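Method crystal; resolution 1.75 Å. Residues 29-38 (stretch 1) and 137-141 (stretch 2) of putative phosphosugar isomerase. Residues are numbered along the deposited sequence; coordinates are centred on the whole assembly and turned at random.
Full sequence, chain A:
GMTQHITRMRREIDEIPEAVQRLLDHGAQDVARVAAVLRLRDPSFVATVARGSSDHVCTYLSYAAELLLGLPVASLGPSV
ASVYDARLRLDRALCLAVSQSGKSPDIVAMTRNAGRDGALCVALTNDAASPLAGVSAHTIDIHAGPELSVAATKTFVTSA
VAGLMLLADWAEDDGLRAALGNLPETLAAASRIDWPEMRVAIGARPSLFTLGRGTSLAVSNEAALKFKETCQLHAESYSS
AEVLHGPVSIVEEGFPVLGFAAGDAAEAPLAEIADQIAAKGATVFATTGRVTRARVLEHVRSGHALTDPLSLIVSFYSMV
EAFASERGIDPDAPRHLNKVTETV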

# COMPACT_ATOMS: atom_id res chain seq x y z
N GLN A 29 0.98 5.74 31.76
CA GLN A 29 2.27 5.41 32.37
C GLN A 29 3.20 4.61 31.45
O GLN A 29 4.39 4.95 31.28
CB GLN A 29 2.05 4.67 33.70
CG GLN A 29 3.36 4.45 34.49
CD GLN A 29 3.15 3.86 35.88
OE1 GLN A 29 2.72 2.71 36.04
NE2 GLN A 29 3.50 4.64 36.90
N ASP A 30 2.68 3.55 30.88
CA ASP A 30 3.43 2.73 29.97
C ASP A 30 3.85 3.52 28.73
O ASP A 30 5.00 3.40 28.25
CB ASP A 30 2.64 1.49 29.58
CG ASP A 30 2.61 0.48 30.70
OD1 ASP A 30 3.20 0.77 31.78
OD2 ASP A 30 2.02 -0.59 30.51
N VAL A 31 2.95 4.36 28.23
CA VAL A 31 3.31 5.17 27.08
C VAL A 31 4.45 6.12 27.43
O VAL A 31 5.40 6.25 26.66
CB VAL A 31 2.10 5.94 26.51
CG1 VAL A 31 2.59 6.96 25.49
CG2 VAL A 31 1.12 4.97 25.86
N ALA A 32 4.40 6.75 28.61
CA ALA A 32 5.41 7.73 28.98
C ALA A 32 6.77 7.07 29.14
O ALA A 32 7.81 7.64 28.76
CB ALA A 32 5.03 8.43 30.28
N ARG A 33 6.76 5.87 29.71
CA ARG A 33 7.99 5.10 29.91
C ARG A 33 8.63 4.72 28.58
O ARG A 33 9.85 4.87 28.42
CB ARG A 33 7.69 3.85 30.74
CG ARG A 33 7.51 4.13 32.19
CD ARG A 33 7.10 2.89 32.94
NE ARG A 33 7.03 3.17 34.37
CZ ARG A 33 6.60 2.31 35.30
NH1 ARG A 33 6.20 1.10 34.96
NH2 ARG A 33 6.58 2.68 36.57
N VAL A 34 7.83 4.26 27.61
CA VAL A 34 8.38 3.91 26.29
C VAL A 34 8.92 5.17 25.60
O VAL A 34 10.00 5.14 25.04
CB VAL A 34 7.36 3.20 25.38
CG1 VAL A 34 7.97 2.92 24.00
CG2 VAL A 34 6.88 1.87 26.05
N ALA A 35 8.16 6.27 25.64
CA ALA A 35 8.61 7.55 25.08
C ALA A 35 9.95 7.99 25.68
O ALA A 35 10.78 8.49 24.95
CB ALA A 35 7.55 8.65 25.25
N ALA A 36 10.15 7.77 26.99
CA ALA A 36 11.40 8.11 27.67
C ALA A 36 12.57 7.27 27.11
O ALA A 36 13.64 7.80 26.81
CB ALA A 36 11.26 7.94 29.18
N VAL A 37 12.33 5.97 26.93
CA VAL A 37 13.30 5.07 26.30
C VAL A 37 13.65 5.58 24.89
O VAL A 37 14.81 5.61 24.51
CB VAL A 37 12.78 3.62 26.27
CG1 VAL A 37 13.70 2.74 25.43
CG2 VAL A 37 12.64 3.06 27.73
N LEU A 38 12.64 5.98 24.12
CA LEU A 38 12.88 6.47 22.76
C LEU A 38 13.66 7.79 22.74
O LEU A 38 14.51 7.98 21.88
CB LEU A 38 11.55 6.63 21.99
CG LEU A 38 10.82 5.30 21.67
CD1 LEU A 38 9.39 5.56 21.15
CD2 LEU A 38 11.67 4.46 20.67
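Stretch 2 (137-141) AHTID

Stretch 2 enters as a loop residue, Ala137, and continues as a β-strand from His138 to Asp141, laid obliquely along the helical segment 29-38, part of a longer helix. The two run in roughly opposite directions: the angle between their N-to-C directions is 148° (signed crossing angle -148°), and their axes approach to 8.5 Å. Following the strand forward therefore means moving back along the helix. The CA of His138 lies 7.0 Å from the CA of Val34, and the CA of Ile140 lies 6.5 Å from the CA of Asp30, so two residues of extended chain pass about one helical turn.

Ile140, His138 and Val34 contribute most of the 305 Å² buried between the stretches. The CA-to-CB bond of Val34 points toward the strand, and the residue touches both of the others: its CG2 is 3.7 Å from His138 CB and 4.3 Å from Ile140 CG1. The CA-to-CB bond of His138 is likewise directed toward the helix, and with chi1 near -59° (m) its ring extends past Val34 toward Val37, whose CG1 lies 4.0 Å from NE2 of His138; Val34 CG2 and Val37 CG1 both approach the ring obliquely. Ile140 leaves the strand sideways, but the end of its side chain comes nearer the helix; in an m, t rotamer it also packs against Val31, with CG2 of Ile140 4.0 Å from CG2 of Val31. Between His138 and Ile140, the CA-to-CB bond of Thr139 points away, as expected from strand alternation.

No direct hydrogen bond joins the stretches, and the packing is largely apolar. Near Asp30 a water bridges the gap instead: OD2 of Asp30 and the carbonyl O of Thr139 are 4.4 Å apart, and the water donates to both, at 2.6 Å from Asp30 OD2 and 3.1 Å from Thr139 O, while accepting from the backbone N of Asp141 at 2.9 Å.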

# COMPACT_ATOMS: atom_id res chain seq x y z
N ALA A 137 10.31 -5.55 22.98
CA ALA A 137 10.98 -4.94 24.11
C ALA A 137 9.98 -4.25 25.02
O ALA A 137 10.15 -4.24 26.24
CB ALA A 137 12.09 -3.95 23.64
N HIS A 138 8.93 -3.68 24.43
CA HIS A 138 7.88 -3.02 25.16
C HIS A 138 6.53 -3.33 24.53
O HIS A 138 6.42 -3.46 23.31
CB HIS A 138 8.09 -1.51 25.12
CG HIS A 138 9.39 -1.08 25.71
ND1 HIS A 138 9.58 -0.93 27.06
CD2 HIS A 138 10.57 -0.79 25.13
CE1 HIS A 138 10.83 -0.59 27.30
NE2 HIS A 138 11.46 -0.50 26.14
N THR A 139 5.50 -3.42 25.37
CA THR A 139 4.14 -3.59 24.89
C THR A 139 3.26 -2.49 25.43
O THR A 139 3.25 -2.22 26.64
CB THR A 139 3.57 -4.94 25.26
OG1 THR A 139 4.36 -5.93 24.61
CG2 THR A 139 2.06 -5.05 24.83
N ILE A 140 2.53 -1.84 24.54
CA ILE A 140 1.53 -0.88 24.95
C ILE A 140 0.15 -1.52 24.74
O ILE A 140 -0.28 -1.79 23.59
CB ILE A 140 1.65 0.44 24.17
CG1 ILE A 140 2.97 1.13 24.53
CG2 ILE A 140 0.46 1.33 24.45
CD1 ILE A 140 3.38 2.24 23.62
N ASP A 141 -0.53 -1.78 25.85
CA ASP A 141 -1.90 -2.29 25.82
C ASP A 141 -2.84 -1.14 25.34
O ASP A 141 -2.90 -0.07 25.96
CB ASP A 141 -2.27 -2.74 27.23
CG ASP A 141 -3.62 -3.44 27.32
OD1 ASP A 141 -4.52 -3.27 26.47
OD2 ASP A 141 -3.78 -4.15 28.35
O HOH W 1 0.77 -1.50 28.44